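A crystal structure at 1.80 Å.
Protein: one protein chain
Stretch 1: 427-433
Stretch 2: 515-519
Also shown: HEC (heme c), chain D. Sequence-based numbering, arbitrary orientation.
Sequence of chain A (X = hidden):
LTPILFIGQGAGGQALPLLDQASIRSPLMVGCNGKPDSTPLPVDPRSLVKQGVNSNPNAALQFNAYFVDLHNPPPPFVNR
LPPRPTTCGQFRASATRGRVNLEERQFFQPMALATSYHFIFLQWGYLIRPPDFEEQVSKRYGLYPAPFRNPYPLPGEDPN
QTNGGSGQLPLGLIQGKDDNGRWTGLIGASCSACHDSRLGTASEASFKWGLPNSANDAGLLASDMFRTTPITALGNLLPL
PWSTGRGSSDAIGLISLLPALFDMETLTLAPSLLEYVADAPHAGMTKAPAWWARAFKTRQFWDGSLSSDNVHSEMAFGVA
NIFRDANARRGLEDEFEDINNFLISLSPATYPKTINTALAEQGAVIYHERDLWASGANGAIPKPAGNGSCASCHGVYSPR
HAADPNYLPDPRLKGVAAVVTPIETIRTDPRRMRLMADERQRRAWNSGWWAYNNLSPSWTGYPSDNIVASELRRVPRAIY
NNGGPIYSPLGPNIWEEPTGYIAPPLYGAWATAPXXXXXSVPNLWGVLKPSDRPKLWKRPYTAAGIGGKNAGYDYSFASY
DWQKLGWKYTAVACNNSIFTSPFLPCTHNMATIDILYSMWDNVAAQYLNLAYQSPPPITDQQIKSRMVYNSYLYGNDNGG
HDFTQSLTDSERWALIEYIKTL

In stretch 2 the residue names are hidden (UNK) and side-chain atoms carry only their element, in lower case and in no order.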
ATOM      1  N   ARG A 427      -8.568  17.383  -3.988  1.00 20.19           N
ATOM      2  CA  ARG A 427      -8.710  18.094  -2.695  1.00 20.89           C
ATOM      3  C   ARG A 427      -8.867  17.165  -1.489  1.00 20.47           C
ATOM      4  O   ARG A 427      -9.437  17.560  -0.449  1.00 19.27           O
ATOM      5  CB  ARG A 427      -9.850  19.082  -2.757  1.00 23.10           C
ATOM      6  CG  ARG A 427      -9.760  19.949  -3.997  1.00 29.61           C
ATOM      7  CD  ARG A 427     -10.294  21.365  -3.771  1.00 39.83           C
ATOM      8  NE  ARG A 427     -11.402  21.416  -2.810  1.00 50.65           N
ATOM      9  CZ  ARG A 427     -12.622  20.920  -3.038  1.00 57.23           C
ATOM     10  NH1 ARG A 427     -12.883  20.318  -4.188  1.00 54.20           N
ATOM     11  NH2 ARG A 427     -13.561  21.012  -2.110  1.00 61.36           N
ATOM     12  N   THR A 428      -8.406  15.919  -1.620  1.00 16.87           N
ATOM     13  CA  THR A 428      -8.395  15.060  -0.426  1.00 17.73           C
ATOM     14  C   THR A 428      -7.196  15.464   0.401  1.00 18.29           C
ATOM     15  O   THR A 428      -6.387  16.331  -0.009  1.00 18.74           O
ATOM     16  CB  THR A 428      -8.230  13.600  -0.826  1.00 17.34           C
ATOM     17  OG1 THR A 428      -7.277  13.553  -1.892  1.00 16.89           O
ATOM     18  CG2 THR A 428      -9.576  13.030  -1.300  1.00 17.50           C
ATOM     19  N   ASP A 429      -7.030  14.836   1.559  1.00 18.49           N
ATOM     20  CA  ASP A 429      -5.970  15.263   2.478  1.00 19.08           C
ATOM     21  C   ASP A 429      -4.655  15.400   1.746  1.00 20.09           C
ATOM     22  O   ASP A 429      -4.160  14.423   1.120  1.00 18.40           O
ATOM     23  CB  ASP A 429      -5.820  14.310   3.654  1.00 19.33           C
ATOM     24  CG  ASP A 429      -4.969  14.896   4.734  1.00 20.27           C
ATOM     25  OD1 ASP A 429      -3.754  15.070   4.508  1.00 21.46           O
ATOM     26  OD2 ASP A 429      -5.520  15.241   5.790  1.00 18.19           O
ATOM     27  N   PRO A 430      -4.064  16.580   1.824  1.00 18.90           N
ATOM     28  CA  PRO A 430      -2.861  16.794   1.001  1.00 19.98           C
ATOM     29  C   PRO A 430      -1.545  16.400   1.639  1.00 17.65           C
ATOM     30  O   PRO A 430      -0.529  16.609   1.000  1.00 20.79           O
ATOM     31  CB  PRO A 430      -2.831  18.302   0.832  1.00 20.41           C
ATOM     32  CG  PRO A 430      -3.414  18.801   2.129  1.00 22.05           C
ATOM     33  CD  PRO A 430      -4.500  17.825   2.515  1.00 21.32           C
ATOM     34  N   ARG A 431      -1.499  15.853   2.856  1.00 18.40           N
ATOM     35  CA  ARG A 431      -0.178  15.693   3.499  1.00 18.05           C
ATOM     36  C   ARG A 431       0.646  14.693   2.701  1.00 18.06           C
ATOM     37  O   ARG A 431       1.870  14.866   2.564  1.00 17.75           O
ATOM     38  CB  ARG A 431      -0.218  15.148   4.930  1.00 17.68           C
ATOM     39  CG  ARG A 431      -0.985  15.994   5.944  1.00 21.23           C
ATOM     40  CD  ARG A 431      -0.404  17.419   5.961  1.00 25.01           C
ATOM     41  NE  ARG A 431      -1.004  18.192   7.049  1.00 29.77           N
ATOM     42  CZ  ARG A 431      -0.599  19.393   7.460  1.00 32.10           C
ATOM     43  NH1 ARG A 431       0.444  19.982   6.883  1.00 30.80           N
ATOM     44  NH2 ARG A 431      -1.247  19.989   8.479  1.00 32.26           N
ATOM     45  N   ARG A 432      -0.012  13.636   2.206  1.00 17.19           N
ATOM     46  CA  ARG A 432       0.734  12.576   1.554  1.00 16.70           C
ATOM     47  C   ARG A 432       1.415  13.107   0.256  1.00 19.66           C
ATOM     48  O   ARG A 432       2.515  12.738  -0.071  1.00 19.17           O
ATOM     49  CB  ARG A 432      -0.231  11.430   1.174  1.00 15.67           C
ATOM     50  CG  ARG A 432       0.319  10.405   0.148  1.00 15.84           C
ATOM     51  CD  ARG A 432       1.615   9.741   0.690  1.00 16.66           C
ATOM     52  NE  ARG A 432       2.073   8.766  -0.288  1.00 15.83           N
ATOM     53  CZ  ARG A 432       2.749   9.087  -1.396  1.00 18.00           C
ATOM     54  NH1 ARG A 432       3.167  10.354  -1.585  1.00 19.46           N
ATOM     55  NH2 ARG A 432       3.082   8.145  -2.283  1.00 17.65           N
ATOM     56  N   MET A 433       0.733  13.958  -0.500  1.00 22.39           N
ATOM     57  CA  MET A 433       1.319  14.403  -1.746  1.00 28.82           C
ATOM     58  C   MET A 433       2.601  15.269  -1.586  1.00 32.35           C
ATOM     59  O   MET A 433       3.325  15.496  -2.571  1.00 38.33           O
ATOM     60  CB  MET A 433       0.272  15.054  -2.669  1.00 30.74           C
ATOM     61  CG  MET A 433      -0.038  16.476  -2.319  1.00 33.32           C
ATOM     62  SD  MET A 433      -0.709  16.914  -3.903  1.00 41.84           S
ATOM     63  CE  MET A 433       0.745  17.331  -4.860  1.00 31.05           C
ATOM     64  N   UNK A 515     -12.230   4.183   2.489  1.00 15.18           N
ATOM     65  CA  UNK A 515     -11.747   4.688   1.216  1.00 15.65           C
ATOM     66  C   UNK A 515     -10.830   5.947   1.326  1.00 16.62           C
ATOM     67  O   UNK A 515     -10.809   6.624   2.381  1.00 17.26           O
ATOM     68  c   UNK A 515     -15.001   3.530   0.739  1.00 17.20           C
ATOM     69  o   UNK A 515     -15.835   0.175  -0.498  1.00 16.24           O
ATOM     70  c   UNK A 515     -13.778   3.734   0.080  1.00 16.59           C
ATOM     71  c   UNK A 515     -15.753   2.368   0.558  1.00 18.11           C
ATOM     72  c   UNK A 515     -14.007   1.536  -0.912  1.00 15.25           C
ATOM     73  c   UNK A 515     -12.974   4.997   0.307  1.00 16.07           C
ATOM     74  c   UNK A 515     -15.223   1.364  -0.293  1.00 16.16           C
ATOM     75  c   UNK A 515     -13.275   2.710  -0.729  1.00 14.91           C
ATOM     76  N   UNK A 516     -10.213   6.313   0.196  1.00 15.40           N
ATOM     77  CA  UNK A 516      -9.224   7.342   0.059  1.00 15.14           C
ATOM     78  C   UNK A 516      -7.892   6.892   0.627  1.00 14.93           C
ATOM     79  O   UNK A 516      -7.821   5.928   1.381  1.00 14.09           O
ATOM     80  c   UNK A 516     -10.885   9.267   0.050  1.00 17.27           C
ATOM     81  c   UNK A 516     -12.801  10.750   0.187  1.00 18.76           C
ATOM     82  c   UNK A 516     -12.425   9.404  -1.822  1.00 18.48           C
ATOM     83  c   UNK A 516      -9.639   8.705   0.666  1.00 15.58           C
ATOM     84  c   UNK A 516     -11.271   8.885  -1.223  1.00 17.61           C
ATOM     85  c   UNK A 516     -11.641  10.206   0.749  1.00 18.74           C
ATOM     86  c   UNK A 516     -13.177  10.341  -1.108  1.00 18.68           C
ATOM     87  N   UNK A 517      -6.860   7.628   0.271  1.00 13.70           N
ATOM     88  CA  UNK A 517      -5.482   7.201   0.573  1.00 14.72           C
ATOM     89  C   UNK A 517      -5.215   7.120   2.048  1.00 14.86           C
ATOM     90  O   UNK A 517      -4.240   6.518   2.421  1.00 16.01           O
ATOM     91  n   UNK A 517      -5.355  10.505  -0.085  1.00 15.36           N
ATOM     92  c   UNK A 517      -5.062  11.657   0.569  1.00 15.28           C
ATOM     93  c   UNK A 517      -4.493   8.100  -0.132  1.00 14.19           C
ATOM     94  c   UNK A 517      -4.487   9.506   0.386  1.00 14.45           C
ATOM     95  c   UNK A 517      -3.686  10.100   1.334  1.00 14.73           C
ATOM     96  n   UNK A 517      -4.049  11.405   1.437  1.00 15.71           N
ATOM     97  N   UNK A 518      -6.037   7.758   2.888  1.00 15.35           N
ATOM     98  CA  UNK A 518      -5.848   7.678   4.339  1.00 14.58           C
ATOM     99  C   UNK A 518      -6.898   6.786   5.080  1.00 14.02           C
ATOM    100  O   UNK A 518      -6.982   6.817   6.316  1.00 15.29           O
ATOM    101  o   UNK A 518      -8.028   9.357   4.042  1.00 17.81           O
ATOM    102  n   UNK A 518      -7.141  11.175   5.030  1.00 16.76           N
ATOM    103  c   UNK A 518      -5.818   9.092   4.973  1.00 15.08           C
ATOM    104  c   UNK A 518      -7.125   9.886   4.687  1.00 16.93           C
ATOM    105  N   UNK A 519      -7.694   6.038   4.313  1.00 14.29           N
ATOM    106  CA  UNK A 519      -8.760   5.170   4.804  1.00 14.00           C
ATOM    107  C   UNK A 519      -9.716   5.930   5.699  1.00 15.42           C
ATOM    108  O   UNK A 519     -10.160   5.423   6.736  1.00 16.69           O
TER
HETATM  109 FE   HEC D 701     -13.210   8.993  -7.529  1.00 18.49          FE
HETATM  110  CHA HEC D 701     -11.165   7.956  -4.944  1.00 16.76           C
HETATM  111  CHB HEC D 701     -15.511   6.348  -6.880  1.00 17.69           C
HETATM  112  CHC HEC D 701     -15.487  10.283  -9.726  1.00 18.35           C
HETATM  113  CHD HEC D 701     -10.638  10.791  -8.874  1.00 17.68           C
HETATM  114  NA  HEC D 701     -13.248   7.412  -6.267  1.00 18.57           N
HETATM  115  C1A HEC D 701     -12.394   7.226  -5.152  1.00 18.22           C
HETATM  116  C2A HEC D 701     -12.832   6.106  -4.322  1.00 17.18           C
HETATM  117  C3A HEC D 701     -14.102   5.629  -4.901  1.00 18.27           C
HETATM  118  C4A HEC D 701     -14.355   6.495  -6.033  1.00 18.09           C
HETATM  119  CMA HEC D 701     -14.921   4.463  -4.393  1.00 16.76           C
HETATM  120  CAA HEC D 701     -12.087   5.455  -3.159  1.00 17.16           C
HETATM  121  CBA HEC D 701     -11.104   4.493  -3.922  1.00 16.35           C
HETATM  122  CGA HEC D 701     -10.071   3.896  -2.954  1.00 16.37           C
HETATM  123  O1A HEC D 701     -10.061   4.354  -1.782  1.00 15.45           O
HETATM  124  O2A HEC D 701      -9.265   2.943  -3.257  1.00 16.75           O
HETATM  125  NB  HEC D 701     -15.184   8.385  -8.160  1.00 19.52           N
HETATM  126  C1B HEC D 701     -15.954   7.345  -7.844  1.00 18.30           C
HETATM  127  C2B HEC D 701     -17.258   7.275  -8.512  1.00 19.50           C
HETATM  128  C3B HEC D 701     -17.246   8.486  -9.354  1.00 18.74           C
HETATM  129  C4B HEC D 701     -15.947   9.071  -9.061  1.00 19.13           C
HETATM  130  CMB HEC D 701     -18.306   6.200  -8.344  1.00 19.00           C
HETATM  131  CAB HEC D 701     -18.332   9.022 -10.262  1.00 19.89           C
HETATM  132  CBB HEC D 701     -19.475   9.454  -9.584  1.00 18.72           C
HETATM  133  NC  HEC D 701     -13.073  10.158  -9.077  1.00 19.01           N
HETATM  134  C1C HEC D 701     -14.135  10.752  -9.815  1.00 19.09           C
HETATM  135  C2C HEC D 701     -13.738  11.837 -10.705  1.00 19.58           C
HETATM  136  C3C HEC D 701     -12.324  11.974 -10.462  1.00 18.96           C
HETATM  137  C4C HEC D 701     -11.968  10.998  -9.394  1.00 19.54           C
HETATM  138  CMC HEC D 701     -14.607  12.635 -11.665  1.00 18.53           C
HETATM  139  CAC HEC D 701     -11.447  12.985 -11.138  1.00 22.14           C
HETATM  140  CBC HEC D 701     -11.690  14.308 -11.192  1.00 21.32           C
HETATM  141  ND  HEC D 701     -11.297   9.243  -7.070  1.00 17.43           N
HETATM  142  C1D HEC D 701     -10.395  10.039  -7.632  1.00 17.12           C
HETATM  143  C2D HEC D 701      -9.075  10.121  -7.022  1.00 17.15           C
HETATM  144  C3D HEC D 701      -9.222   9.296  -5.846  1.00 16.67           C
HETATM  145  C4D HEC D 701     -10.604   8.839  -5.956  1.00 17.49           C
HETATM  146  CMD HEC D 701      -7.866  10.898  -7.480  1.00 16.40           C
HETATM  147  CAD HEC D 701      -8.170   8.994  -4.805  1.00 16.40           C
HETATM  148  CBD HEC D 701      -8.448   9.989  -3.667  1.00 16.60           C
HETATM  149  CGD HEC D 701      -7.510   9.808  -2.497  1.00 15.52           C
HETATM  150  O1D HEC D 701      -6.845  10.749  -2.043  1.00 18.01           O
HETATM  151  O2D HEC D 701      -7.434   8.675  -2.073  1.00 14.23           O
HETATM  152  O   HOH W   1      -2.496  12.914   3.261  1.00 17.37           O

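Position 515 carries eight side-chain atoms, seven carbons and one oxygen. One carbon leads to a six-membered carbon ring, and the oxygen sits on the ring atom farthest from the backbone. Nothing here reaches stretch 1. This is Tyr515. Its ring edge lies near O1A of the heme, and its OH is hydrogen-bonded elsewhere in the structure.

Position 516 has seven side-chain carbons and no other element. One carbon leads to a six-membered ring with no substituent at its far end. The methyl of Thr428 sits over one face of the ring. This is Phe516. CG2 of Thr428 lies 4.1 Å from the centroid of the Phe516 ring, 12° off the ring normal, a CH-pi contact. The backbone also serves the heme, as Phe516 N donates a hydrogen bond to HEC O1A at 2.8 Å.

Position 517 has four carbons and two nitrogens beyond CA. One carbon leads to a five-membered ring that holds both nitrogens, separated by one carbon. The ring touches Thr428, Asp429 and Arg432. Only an imidazole fits, so this is His517. Its CE1 lies 3.0 Å from Asp429 O, and its CD2 lies 3.7 Å from Arg432 CB. His517 ND1 donates a very short hydrogen bond of 2.5 Å to HEC O1D.

Position 518 has two side-chain carbons, the second bearing one oxygen and one nitrogen. Its nitrogen lies near CB of Asp429. This short amide is Asn518; ND2 of Asn518 is 3.7 Å from CB of Asp429. Both polar ends of the amide are hydrogen-bonded outside the two stretches.

Position 519 has no side-chain atoms and makes no contact with stretch 1. It is Gly519. Its phi is positive, which favours glycine. Gly519 N donates to Phe516 O at 2.9 Å, closing a type I turn from Phe516 to Gly519.

The contact is small, burying 258 Å² over both sides, and His517 has the largest share. One heme propionate, through O1D, joins the stretches: Thr428 OG1 donates to HEC O1D at 2.8 Å, and that same oxygen accepts from His517 ND1. Water 1 makes a second bridge. It lies 2.8 Å from His517 NE2, donates to Asp429 OD1 at 2.8 Å and accepts from Arg432 N at 2.8 Å. Asp429 OD1 also accepts from Arg431 N at 2.9 Å, a bond within stretch 1. The imidazole thus links the heme through one nitrogen and the water through the other, while Thr428 packs on the Phe516 ring beside it.

Stretch 2, residues 515-519: YFHNG
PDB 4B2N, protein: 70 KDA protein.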